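Long-range contacts in PrimPol AEP domain (PP-N190) (PDB 6ZP9), which probably synthesises primers and DNA as a primase-polymerase, through a catalytic domain of the archaeo-eukaryotic primase family from a cyanophage that replaces adenine with 2-aminoadenine: residues S68-G73 against M162-C167; L26-A31 against V72-D77; N86-E91 against W127-P132; A98-A103 against G120-H125. All blocks are in the same frame, centred on the assembly; numbering follows the deposited sequence. Where two conformers were deposited one is given.

Contact 1: S68-G73 against M162-C167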
loop_
_atom_site.group_PDB
_atom_site.type_symbol
_atom_site.label_atom_id
_atom_site.label_comp_id
_atom_site.label_asym_id
_atom_site.label_seq_id
_atom_site.Cartn_x
_atom_site.Cartn_y
_atom_site.Cartn_z
ATOM N N SER A 68 -10.986 -3.091 -0.704
ATOM C CA SER A 68 -9.991 -4.137 -0.512
ATOM C C SER A 68 -8.640 -3.533 -0.164
ATOM O O SER A 68 -8.169 -2.627 -0.859
ATOM C CB SER A 68 -9.852 -4.988 -1.774
ATOM O OG SER A 68 -11.071 -5.640 -2.083
ATOM N N TYR A 69 -8.009 -4.077 0.877
ATOM C CA TYR A 69 -6.734 -3.601 1.398
ATOM C C TYR A 69 -5.889 -4.795 1.824
ATOM O O TYR A 69 -6.413 -5.856 2.185
ATOM C CB TYR A 69 -6.912 -2.695 2.626
ATOM C CG TYR A 69 -7.787 -1.487 2.403
ATOM C CD1 TYR A 69 -9.175 -1.596 2.441
ATOM C CD2 TYR A 69 -7.231 -0.232 2.154
ATOM C CE1 TYR A 69 -9.994 -0.489 2.235
ATOM C CE2 TYR A 69 -8.038 0.882 1.946
ATOM C CZ TYR A 69 -9.424 0.748 1.992
ATOM O OH TYR A 69 -10.252 1.838 1.796
ATOM N N ILE A 70 -4.569 -4.600 1.840
ATOM C CA ILE A 70 -3.671 -5.568 2.457
ATOM C C ILE A 70 -2.781 -4.870 3.473
ATOM O O ILE A 70 -2.415 -3.705 3.310
ATOM C CB ILE A 70 -2.793 -6.312 1.427
ATOM C CG1 ILE A 70 -2.131 -5.319 0.454
ATOM C CG2 ILE A 70 -3.621 -7.388 0.712
ATOM C CD1 ILE A 70 -1.057 -5.977 -0.428
ATOM N N VAL A 71 -2.425 -5.599 4.524
ATOM C CA VAL A 71 -1.363 -5.148 5.410
ATOM C C VAL A 71 -0.042 -5.265 4.659
ATOM O O VAL A 71 0.332 -6.354 4.203
ATOM C CB VAL A 71 -1.346 -5.972 6.702
ATOM C CG1 VAL A 71 -0.270 -5.440 7.652
ATOM C CG2 VAL A 71 -2.711 -5.959 7.353
ATOM N N VAL A 72 0.663 -4.143 4.506
ATOM C CA VAL A 72 1.921 -4.169 3.762
ATOM C C VAL A 72 2.999 -4.897 4.564
ATOM O O VAL A 72 3.688 -5.786 4.046
ATOM C CB VAL A 72 2.351 -2.740 3.372
ATOM C CG1 VAL A 72 3.712 -2.752 2.676
ATOM C CG2 VAL A 72 1.298 -2.080 2.469
ATOM N N GLY A 73 3.137 -4.560 5.846
ATOM C CA GLY A 73 4.102 -5.242 6.683
ATOM C C GLY A 73 3.749 -6.708 6.904
ATOM O O GLY A 73 2.644 -7.177 6.625
ATOM N N MET A 162 -3.042 -0.888 2.901
ATOM C CA MET A 162 -3.080 -0.074 1.695
ATOM C C MET A 162 -3.982 -0.737 0.667
ATOM O O MET A 162 -4.079 -1.966 0.607
ATOM C CB MET A 162 -1.645 0.111 1.173
ATOM C CG MET A 162 -0.695 0.931 2.035
ATOM S SD MET A 162 -1.109 2.664 2.109
ATOM C CE MET A 162 -0.353 3.038 0.562
ATOM N N ARG A 163 -4.626 0.091 -0.156
ATOM C CA ARG A 163 -5.521 -0.398 -1.202
ATOM C C ARG A 163 -4.843 -1.470 -2.041
ATOM O O ARG A 163 -3.690 -1.317 -2.458
ATOM C CB ARG A 163 -5.905 0.724 -2.106
ATOM C CG ARG A 163 -6.998 1.612 -1.567
ATOM C CD ARG A 163 -8.361 0.956 -1.444
ATOM N NE ARG A 163 -9.281 1.905 -0.884
ATOM C CZ ARG A 163 -10.186 2.541 -1.577
ATOM N NH1 ARG A 163 -10.927 3.425 -0.997
ATOM N NH2 ARG A 163 -10.358 2.272 -2.804
ATOM N N LEU A 164 -5.555 -2.570 -2.289
ATOM C CA LEU A 164 -5.041 -3.713 -3.032
ATOM C C LEU A 164 -5.317 -3.549 -4.531
ATOM O O LEU A 164 -6.449 -3.251 -4.932
ATOM C CB LEU A 164 -5.684 -4.989 -2.480
ATOM C CG LEU A 164 -5.368 -6.308 -3.172
ATOM C CD1 LEU A 164 -3.873 -6.638 -3.069
ATOM C CD2 LEU A 164 -6.242 -7.440 -2.607
ATOM N N ALA A 165 -4.279 -3.730 -5.354
ATOM C CA ALA A 165 -4.431 -3.659 -6.807
ATOM C C ALA A 165 -5.371 -4.750 -7.295
ATOM O O ALA A 165 -5.450 -5.832 -6.714
ATOM C CB ALA A 165 -3.078 -3.808 -7.507
ATOM N N GLY A 166 -6.096 -4.454 -8.372
ATOM C CA GLY A 166 -6.963 -5.438 -8.985
ATOM C C GLY A 166 -8.341 -5.562 -8.384
ATOM O O GLY A 166 -9.119 -6.415 -8.845
ATOM N N CYS A 167 -8.676 -4.760 -7.369
ATOM C CA CYS A 167 -10.017 -4.761 -6.795
ATOM C C CYS A 167 -10.666 -3.403 -7.002
ATOM O O CYS A 167 -9.972 -2.382 -7.066
ATOM C CB CYS A 167 -10.006 -5.080 -5.294
ATOM S SG CYS A 167 -9.149 -6.613 -4.897
#
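Tyr-69 and Arg-163 form a non-hydrogen-bonded pair of an antiparallel ladder, CA to CA 4.3 Å, and Ile-70 with Met-162 make the adjoining hydrogen-bonded pair, in which Ile-70 N to Met-162 O and Met-162 N to Ile-70 O both measure 2.9 Å. Just past the strand, Leu-164 N extends the pattern to Ser-68 O at 3.0 Å. The Tyr-69 and Arg-163 side chains run side by side in the same direction, with ring and guanidinium planes 85° apart. Arg-163 NE makes a weak bond to Tyr-69 OH, bent to 141° at the hydrogen, while NH2 is held by His-169. In the four-stranded antiparallel sheet that also contains strand 34-38, the pairing joins 161-163, an outermost strand within the chain, to 67-71. Ile-70 and Met-162 share one face; beyond strand 67-71, Val-72 CG2 packs on Met-162 CG at 3.6 Å. Leu-164 CG stands anti to the backbone N (chi1 176°), and its CD1 meets Ile-70 CG2 at 3.9 Å, the two side chains crossing at about a right angle. Ile-19 and His-22 of helix 16-25 cover Leu-164. Ser-68 OG, hydrogen-bonded to Tyr-35, lies 3.4 Å from CB of Cys-167, the last residue of the type II turn begun at Leu-164.

Contact 2: L26-A31 against V72-D77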
loop_
_atom_site.group_PDB
_atom_site.type_symbol
_atom_site.label_atom_id
_atom_site.label_comp_id
_atom_site.label_asym_id
_atom_site.label_seq_id
_atom_site.Cartn_x
_atom_site.Cartn_y
_atom_site.Cartn_z
ATOM N N LEU A 26 5.937 -6.329 -3.827
ATOM C CA LEU A 26 6.241 -6.140 -2.415
ATOM C C LEU A 26 7.063 -7.279 -1.827
ATOM O O LEU A 26 7.313 -7.270 -0.614
ATOM C CB LEU A 26 4.945 -5.976 -1.616
ATOM C CG LEU A 26 4.211 -4.654 -1.859
ATOM C CD1 LEU A 26 2.895 -4.675 -1.088
ATOM C CD2 LEU A 26 5.077 -3.455 -1.456
ATOM N N ARG A 27 7.488 -8.238 -2.655
ATOM C CA ARG A 27 8.264 -9.407 -2.218
ATOM C C ARG A 27 7.569 -10.153 -1.078
ATOM O O ARG A 27 8.214 -10.721 -0.192
ATOM C CB ARG A 27 9.692 -9.001 -1.845
ATOM C CG ARG A 27 10.441 -8.412 -3.048
ATOM C CD ARG A 27 11.826 -7.847 -2.702
ATOM N NE ARG A 27 12.715 -8.870 -2.164
ATOM C CZ ARG A 27 13.477 -9.661 -2.911
ATOM N NH1 ARG A 27 13.458 -9.541 -4.231
ATOM N NH2 ARG A 27 14.261 -10.566 -2.340
ATOM N N LYS A 28 6.239 -10.180 -1.111
ATOM C CA LYS A 28 5.436 -10.832 -0.088
ATOM C C LYS A 28 5.055 -12.253 -0.499
ATOM O O LYS A 28 5.213 -12.674 -1.648
ATOM C CB LYS A 28 4.181 -10.012 0.209
ATOM C CG LYS A 28 4.452 -8.783 1.037
ATOM C CD LYS A 28 3.185 -7.936 1.190
ATOM C CE LYS A 28 2.230 -8.577 2.182
ATOM N NZ LYS A 28 2.728 -8.515 3.597
ATOM N N ASP A 29 4.550 -12.994 0.478
ATOM C CA ASP A 29 4.169 -14.393 0.341
ATOM C C ASP A 29 2.660 -14.454 0.509
ATOM O O ASP A 29 2.144 -14.047 1.553
ATOM C CB ASP A 29 4.892 -15.230 1.404
ATOM C CG ASP A 29 4.587 -16.721 1.324
ATOM O OD1 ASP A 29 3.648 -17.134 0.611
ATOM O OD2 ASP A 29 5.309 -17.494 1.998
ATOM N N ILE A 30 1.953 -14.946 -0.512
ATOM C CA ILE A 30 0.497 -14.934 -0.410
ATOM C C ILE A 30 0.026 -15.717 0.816
ATOM O O ILE A 30 -0.962 -15.342 1.452
ATOM C CB ILE A 30 -0.165 -15.460 -1.698
ATOM C CG1 ILE A 30 -1.673 -15.209 -1.611
ATOM C CG2 ILE A 30 0.120 -16.958 -1.897
ATOM C CD1 ILE A 30 -2.410 -15.355 -2.906
ATOM N N ALA A 31 0.745 -16.777 1.195
ATOM C CA ALA A 31 0.348 -17.601 2.335
ATOM C C ALA A 31 0.335 -16.839 3.657
ATOM O O ALA A 31 -0.344 -17.267 4.597
ATOM C CB ALA A 31 1.284 -18.807 2.468
ATOM N N VAL A 72 0.663 -4.143 4.506
ATOM C CA VAL A 72 1.921 -4.169 3.762
ATOM C C VAL A 72 2.999 -4.897 4.564
ATOM O O VAL A 72 3.688 -5.786 4.046
ATOM C CB VAL A 72 2.351 -2.740 3.372
ATOM C CG1 VAL A 72 3.712 -2.752 2.676
ATOM C CG2 VAL A 72 1.298 -2.080 2.469
ATOM N N GLY A 73 3.137 -4.560 5.846
ATOM C CA GLY A 73 4.102 -5.242 6.683
ATOM C C GLY A 73 3.749 -6.708 6.904
ATOM O O GLY A 73 2.644 -7.177 6.625
ATOM N N ASP A 74 4.720 -7.449 7.432
ATOM C CA ASP A 74 4.610 -8.892 7.553
ATOM C C ASP A 74 4.515 -9.318 9.011
ATOM O O ASP A 74 5.268 -8.827 9.857
ATOM C CB ASP A 74 5.791 -9.559 6.863
ATOM C CG ASP A 74 5.648 -9.514 5.360
ATOM O OD1 ASP A 74 4.580 -9.962 4.879
ATOM O OD2 ASP A 74 6.565 -9.014 4.665
ATOM N N GLY A 75 3.572 -10.222 9.299
ATOM C CA GLY A 75 3.474 -10.799 10.627
ATOM C C GLY A 75 2.083 -10.847 11.233
ATOM O O GLY A 75 1.873 -11.588 12.199
ATOM N N GLY A 76 1.133 -10.087 10.705
ATOM C CA GLY A 76 -0.199 -10.074 11.280
ATOM C C GLY A 76 -0.902 -8.756 11.016
ATOM O O GLY A 76 -0.562 -8.031 10.087
ATOM N N ASP A 77 -1.889 -8.468 11.867
ATOM C CA ASP A 77 -2.824 -7.368 11.654
ATOM C C ASP A 77 -2.570 -6.148 12.531
ATOM O O ASP A 77 -3.053 -5.054 12.201
ATOM C CB ASP A 77 -4.263 -7.839 11.915
ATOM C CG ASP A 77 -4.726 -8.865 10.921
ATOM O OD1 ASP A 77 -4.274 -8.810 9.758
ATOM O OD2 ASP A 77 -5.544 -9.735 11.297
HETATM O O HOH W 1 7.817 -10.939 3.040
HETATM O O HOH W 2 4.004 -11.862 3.018
#
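Lys-28 follows directly on the Schellman motif that ends helix 16-25 at Arg-27, and its side chain fastens that helix exit to the loop leaving strand 67-71 at Val-72, Gly-73 and Asp-74. The lysine chain is bent at chi3 (75°) and chi4 (70°), which carries NZ in among the acceptors. NZ forms a salt bridge with Asp-74 OD1 at 2.7 Å, meeting the oxygen from 47° above the carboxylate plane. A second bond runs from NZ to Val-72 O at 2.9 Å, again from above the plane of the acceptor group, and weak ones reach Gly-73 O and, outside the segment, Val-71 O. The Lys-28 and Asp-74 side chains run antiparallel, each passing the other.

Two waters bring the carboxylate back to the backbone of the loop 26-31. One accepts from Asp-29 N at 2.8 Å and donates to Asp-74 OD1 at 2.7 Å; the other donates to Asp-74 OD2 at 2.8 Å and to Arg-27 O at 3.3 Å. Deeper in, Leu-26 CD1 approaches Val-72 CG1 at 4.3 Å, loose apolar packing that Ala-87 and Phe-89 of strand 85-90 continue.

With a carboxylate and successive carbonyl oxygens gathered round one nitrogen, the site would be expected to stabilise a charged ammonium, and the Asp-74 carboxylate, whose OD1 accepts from both NZ and a water, probably stays ionised.

Contact 3: N86-E91 against W127-P132; sequences NAIFGE and WVFHSP
Ile-88 turns CG1 toward Trp-127 CB through its first torsion: chi1 (54°) sets CG1 between the backbone N and the carbonyl carbon and leaves CG2, anti to the latter, for Phe-129. Ile-88 and Trp-127 are a hydrogen-bonded pair of the antiparallel sheet in which 85-90 is an outermost strand within the chain, alongside 123-129. Trp-127 N to Ile-88 O measures 2.9 Å and is almost straight; Ile-88 N to Trp-127 O, at 3.0 Å, is more bent, 139° at the hydrogen. Phe-129 N continues the ladder to Asn-86 O at 2.9 Å.

The isoleucine divides its branches between two aromatic residues. CG1 touches Trp-127 CB at 3.9 Å, and CG2 lies 4.0 Å from Phe-129 CE2. Ile-88 O sits at the edge of the indole, in its plane, 3.8 Å from Trp-127 CE3, whereas Trp-127 O stands over one face of the Phe-129 ring, offset toward the rim. Met-191 of helix 188-194 packs on all three side chains, and Trp-127 NE1 bonds to Pro-110 O. The other side of the ladder carries Ala-87 and Val-128, whose CB and CG2 meet at 4.1 Å. Asn-86 gives ND2 to Leu-26 O; beyond the corner at His-130 and Ser-131, the chain comes back to this side chain, and Asn-86 OD1 lies 3.3 Å from Pro-132 CA.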
loop_
_atom_site.group_PDB
_atom_site.type_symbol
_atom_site.label_atom_id
_atom_site.label_comp_id
_atom_site.label_asym_id
_atom_site.label_seq_id
_atom_site.Cartn_x
_atom_site.Cartn_y
_atom_site.Cartn_z
ATOM N N ASN A 86 8.689 -4.574 3.903
ATOM C CA ASN A 86 9.528 -4.664 2.713
ATOM C C ASN A 86 9.595 -3.380 1.893
ATOM O O ASN A 86 10.348 -3.334 0.912
ATOM C CB ASN A 86 9.031 -5.781 1.802
ATOM C CG ASN A 86 9.240 -7.136 2.400
ATOM O OD1 ASN A 86 10.010 -7.279 3.351
ATOM N ND2 ASN A 86 8.564 -8.145 1.853
ATOM N N ALA A 87 8.831 -2.350 2.250
ATOM C CA ALA A 87 8.763 -1.125 1.466
ATOM C C ALA A 87 8.388 0.029 2.385
ATOM O O ALA A 87 7.738 -0.177 3.409
ATOM C CB ALA A 87 7.722 -1.250 0.343
ATOM N N ILE A 88 8.789 1.245 2.014
ATOM C CA ILE A 88 8.129 2.440 2.527
ATOM C C ILE A 88 7.177 2.928 1.440
ATOM O O ILE A 88 7.306 2.573 0.262
ATOM C CB ILE A 88 9.114 3.555 2.956
ATOM C CG1 ILE A 88 10.076 3.899 1.811
ATOM C CG2 ILE A 88 9.836 3.151 4.251
ATOM C CD1 ILE A 88 11.024 5.045 2.141
ATOM N N PHE A 89 6.204 3.748 1.832
ATOM C CA PHE A 89 5.113 4.090 0.926
ATOM C C PHE A 89 4.351 5.285 1.481
ATOM O O PHE A 89 4.382 5.555 2.687
ATOM C CB PHE A 89 4.165 2.899 0.732
ATOM C CG PHE A 89 3.729 2.253 2.027
ATOM C CD1 PHE A 89 4.479 1.226 2.587
ATOM C CD2 PHE A 89 2.587 2.678 2.680
ATOM C CE1 PHE A 89 4.099 0.635 3.777
ATOM C CE2 PHE A 89 2.196 2.089 3.868
ATOM C CZ PHE A 89 2.953 1.061 4.418
ATOM N N GLY A 90 3.648 5.985 0.594
ATOM C CA GLY A 90 2.832 7.092 1.064
ATOM C C GLY A 90 1.954 7.658 -0.028
ATOM O O GLY A 90 1.960 7.197 -1.173
ATOM N N GLU A 91 1.196 8.681 0.346
ATOM C CA GLU A 91 0.248 9.307 -0.561
ATOM C C GLU A 91 0.017 10.738 -0.109
ATOM O O GLU A 91 0.081 11.035 1.086
ATOM C CB GLU A 91 -1.093 8.552 -0.579
ATOM C CG GLU A 91 -1.749 8.491 0.803
ATOM C CD GLU A 91 -3.098 7.774 0.829
ATOM O OE1 GLU A 91 -3.879 7.881 -0.141
ATOM O OE2 GLU A 91 -3.389 7.100 1.839
ATOM N N TRP A 127 8.388 2.390 -2.389
ATOM C CA TRP A 127 9.821 2.180 -2.564
ATOM C C TRP A 127 10.164 0.857 -1.884
ATOM O O TRP A 127 10.074 0.743 -0.654
ATOM C CB TRP A 127 10.629 3.341 -1.978
ATOM C CG TRP A 127 10.464 4.671 -2.685
ATOM C CD1 TRP A 127 11.323 5.235 -3.598
ATOM C CD2 TRP A 127 9.401 5.613 -2.506
ATOM N NE1 TRP A 127 10.845 6.462 -4.004
ATOM C CE2 TRP A 127 9.673 6.720 -3.346
ATOM C CE3 TRP A 127 8.241 5.629 -1.723
ATOM C CZ2 TRP A 127 8.822 7.825 -3.430
ATOM C CZ3 TRP A 127 7.393 6.736 -1.810
ATOM C CH2 TRP A 127 7.694 7.817 -2.656
ATOM N N VAL A 128 10.543 -0.149 -2.680
ATOM C CA VAL A 128 10.738 -1.511 -2.189
ATOM C C VAL A 128 12.217 -1.746 -1.922
ATOM O O VAL A 128 13.071 -1.372 -2.735
ATOM C CB VAL A 128 10.197 -2.536 -3.201
ATOM C CG1 VAL A 128 10.386 -3.950 -2.667
ATOM C CG2 VAL A 128 8.727 -2.250 -3.488
ATOM N N PHE A 129 12.523 -2.371 -0.785
ATOM C CA PHE A 129 13.902 -2.653 -0.412
ATOM C C PHE A 129 14.317 -4.055 -0.859
ATOM O O PHE A 129 13.481 -4.926 -1.115
ATOM C CB PHE A 129 14.087 -2.506 1.098
ATOM C CG PHE A 129 13.769 -1.139 1.606
ATOM C CD1 PHE A 129 14.643 -0.084 1.381
ATOM C CD2 PHE A 129 12.593 -0.902 2.305
ATOM C CE1 PHE A 129 14.349 1.188 1.844
ATOM C CE2 PHE A 129 12.293 0.362 2.771
ATOM C CZ PHE A 129 13.171 1.410 2.539
ATOM N N HIS A 130 15.637 -4.265 -0.945
ATOM C CA HIS A 130 16.151 -5.570 -1.350
ATOM C C HIS A 130 15.956 -6.637 -0.272
ATOM O O HIS A 130 15.909 -7.830 -0.597
ATOM C CB HIS A 130 17.633 -5.454 -1.753
ATOM C CG HIS A 130 18.535 -4.936 -0.672
ATOM N ND1 HIS A 130 18.797 -5.640 0.485
ATOM C CD2 HIS A 130 19.266 -3.797 -0.589
ATOM C CE1 HIS A 130 19.633 -4.950 1.244
ATOM N NE2 HIS A 130 19.938 -3.830 0.613
ATOM N N SER A 131 15.808 -6.240 0.985
ATOM C CA SER A 131 15.624 -7.158 2.102
ATOM C C SER A 131 14.581 -6.590 3.051
ATOM O O SER A 131 14.343 -5.377 3.063
ATOM C CB SER A 131 16.942 -7.388 2.859
ATOM O OG SER A 131 17.994 -7.740 1.969
ATOM N N PRO A 132 13.938 -7.440 3.859
ATOM C CA PRO A 132 12.974 -6.926 4.836
ATOM C C PRO A 132 13.664 -6.021 5.841
ATOM O O PRO A 132 14.813 -6.248 6.211
ATOM C CB PRO A 132 12.433 -8.194 5.507
ATOM C CG PRO A 132 12.749 -9.310 4.555
ATOM C CD PRO A 132 14.056 -8.906 3.938
HETATM O O HOH W 3 12.151 -6.225 0.860
#

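Contact 4: A98-A103 against G120-H125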
loop_
_atom_site.group_PDB
_atom_site.type_symbol
_atom_site.label_atom_id
_atom_site.label_comp_id
_atom_site.label_asym_id
_atom_site.label_seq_id
_atom_site.Cartn_x
_atom_site.Cartn_y
_atom_site.Cartn_z
ATOM N N ALA A 98 -2.708 14.004 -11.908
ATOM C CA ALA A 98 -1.532 14.013 -12.774
ATOM C C ALA A 98 -0.327 14.612 -12.063
ATOM O O ALA A 98 0.800 14.126 -12.219
ATOM C CB ALA A 98 -1.833 14.786 -14.056
ATOM N N TRP A 99 -0.539 15.680 -11.288
ATOM C CA TRP A 99 0.561 16.238 -10.511
ATOM C C TRP A 99 1.088 15.213 -9.511
ATOM O O TRP A 99 2.306 15.083 -9.324
ATOM C CB TRP A 99 0.107 17.516 -9.798
ATOM C CG TRP A 99 1.071 17.965 -8.756
ATOM C CD1 TRP A 99 2.195 18.717 -8.946
ATOM C CD2 TRP A 99 1.011 17.680 -7.355
ATOM N NE1 TRP A 99 2.839 18.916 -7.747
ATOM C CE2 TRP A 99 2.133 18.289 -6.756
ATOM C CE3 TRP A 99 0.123 16.958 -6.550
ATOM C CZ2 TRP A 99 2.387 18.202 -5.392
ATOM C CZ3 TRP A 99 0.377 16.875 -5.198
ATOM C CH2 TRP A 99 1.503 17.493 -4.632
ATOM N N GLN A 100 0.180 14.452 -8.886
ATOM C CA GLN A 100 0.581 13.484 -7.863
ATOM C C GLN A 100 1.530 12.434 -8.420
ATOM O O GLN A 100 2.436 11.971 -7.715
ATOM C CB GLN A 100 -0.648 12.802 -7.278
ATOM C CG GLN A 100 -1.494 13.693 -6.398
ATOM C CD GLN A 100 -2.534 12.907 -5.656
ATOM O OE1 GLN A 100 -2.265 11.817 -5.141
ATOM N NE2 GLN A 100 -3.743 13.439 -5.608
ATOM N N VAL A 101 1.344 12.048 -9.685
ATOM C CA VAL A 101 2.141 10.968 -10.251
ATOM C C VAL A 101 3.619 11.332 -10.250
ATOM O O VAL A 101 4.476 10.496 -9.942
ATOM C CB VAL A 101 1.646 10.624 -11.665
ATOM C CG1 VAL A 101 2.599 9.648 -12.330
ATOM C CG2 VAL A 101 0.233 10.055 -11.600
ATOM N N GLY A 102 3.945 12.582 -10.574
ATOM C CA GLY A 102 5.340 12.951 -10.703
ATOM C C GLY A 102 5.922 13.786 -9.576
ATOM O O GLY A 102 7.126 14.070 -9.583
ATOM N N ALA A 103 5.103 14.171 -8.595
ATOM C CA ALA A 103 5.530 15.156 -7.600
ATOM C C ALA A 103 6.636 14.664 -6.668
ATOM O O ALA A 103 7.223 15.488 -5.949
ATOM C CB ALA A 103 4.331 15.617 -6.765
ATOM N N GLY A 120 -9.582 6.396 -6.365
ATOM C CA GLY A 120 -9.969 7.519 -5.547
ATOM C C GLY A 120 -9.096 8.734 -5.786
ATOM O O GLY A 120 -8.559 8.947 -6.878
ATOM N N LYS A 121 -8.893 9.512 -4.695
ATOM C CA LYS A 121 -8.303 10.835 -4.826
ATOM C C LYS A 121 -6.781 10.837 -4.757
ATOM O O LYS A 121 -6.183 11.905 -4.923
ATOM C CB LYS A 121 -8.850 11.763 -3.736
ATOM C CG LYS A 121 -8.495 11.319 -2.324
ATOM C CD LYS A 121 -8.996 12.309 -1.283
ATOM C CE LYS A 121 -8.811 11.764 0.123
ATOM N NZ LYS A 121 -7.559 12.257 0.756
ATOM N N SER A 122 -6.130 9.695 -4.531
ATOM C CA SER A 122 -4.696 9.681 -4.276
ATOM C C SER A 122 -3.998 8.599 -5.090
ATOM O O SER A 122 -4.539 7.512 -5.304
ATOM C CB SER A 122 -4.404 9.381 -2.780
ATOM O OG SER A 122 -4.921 10.412 -1.957
ATOM N N ILE A 123 -2.814 8.933 -5.567
ATOM C CA ILE A 123 -1.844 7.966 -6.067
ATOM C C ILE A 123 -1.078 7.408 -4.877
ATOM O O ILE A 123 -0.765 8.139 -3.922
ATOM C CB ILE A 123 -0.890 8.642 -7.074
ATOM C CG1 ILE A 123 -1.667 9.246 -8.255
ATOM C CG2 ILE A 123 0.241 7.684 -7.514
ATOM C CD1 ILE A 123 -2.428 8.237 -9.119
ATOM N N HIS A 124 -0.770 6.115 -4.914
ATOM C CA HIS A 124 0.070 5.485 -3.902
ATOM C C HIS A 124 1.465 5.246 -4.470
ATOM O O HIS A 124 1.606 4.747 -5.592
ATOM C CB HIS A 124 -0.552 4.171 -3.428
ATOM C CG HIS A 124 -1.792 4.359 -2.606
ATOM N ND1 HIS A 124 -2.460 3.312 -2.007
ATOM C CD2 HIS A 124 -2.485 5.477 -2.288
ATOM C CE1 HIS A 124 -3.505 3.777 -1.348
ATOM N NE2 HIS A 124 -3.543 5.089 -1.502
ATOM N N HIS A 125 2.488 5.617 -3.702
ATOM C CA HIS A 125 3.882 5.490 -4.109
ATOM C C HIS A 125 4.579 4.485 -3.205
ATOM O O HIS A 125 4.442 4.559 -1.983
ATOM C CB HIS A 125 4.606 6.837 -4.026
ATOM C CG HIS A 125 3.817 7.974 -4.587
ATOM N ND1 HIS A 125 3.952 8.400 -5.891
ATOM C CD2 HIS A 125 2.878 8.771 -4.025
ATOM C CE1 HIS A 125 3.127 9.409 -6.108
ATOM N NE2 HIS A 125 2.464 9.654 -4.992
HETATM O O HOH W 4 -0.087 10.697 -3.812
#
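His-125 turns the edge of its imidazole to the helix backbone, with Gln-100 O in the ring plane 3.1 Å from CE1, while the Trp-92 ring meets the imidazole nearly perpendicularly and Gln-115 holds ND1. A second flat group, the carboxamide of Gln-100, works through its rim: NE2 donates to Lys-121 O at 3.0 Å, the acceptor lying close to the amide plane, and OE1 accepts from Ile-123 N, also at 3.0 Å, with this donor 38° above the plane. The nearly anti chi2 of Gln-100 (-169°) carries CD out from the helix, and the amide ends up alongside the strand backbone.

Helix 98-102 and strand 123-125 run almost parallel, 3° between their directions, with axes 8.6 Å apart, so the helix lies along the start of strand 123-129. Beside these polar bonds, Ile-123 CG1 touches both Gln-100 CB at 3.8 Å and Val-101 CG2 at 3.9 Å; Phe-179 of strand 177-179 touches Val-101 and Ile-123. Ser-122, Ile-123 and His-124 match the SxH signature of archaeo-eukaryotic primases, which in relatives belongs to the active site, and Gln-100 binds the backbone of this segment.

A water donates to Gln-100 OE1 at 2.8 Å and to Ile-123 O at 2.6 Å, and lies near His-125 NE2. OE1 thus takes two bonds, and NE2 gives a second to Gly-95 O; this complementary set of partners is consistent with the assigned orientation of the buried amide, oxygen toward Ile-123 N and nitrogen toward Lys-121 O, and satisfies both backbone groups.

From the N terminus, contact 2 closes first, returning the chain after strand 67-71 to the end of helix 16-25. Contact 1 begins on the stretch where contact 2 ends, and the two share Val-72 and Gly-73; it closes only at residues 162-167. Within its long loop lies contact 3, between 86-91 and 127-132, and within that contact 4, between 98-103 and 120-125. Contact 1 belongs to one antiparallel sheet, contacts 3 and 4 to the other, both through strand 123-129. Phe-89, packed on Val-72 and Met-162, joins the sheets, as does His-124 against Met-162. Contacts 2 and 4, centres about 24 Å apart, do not touch.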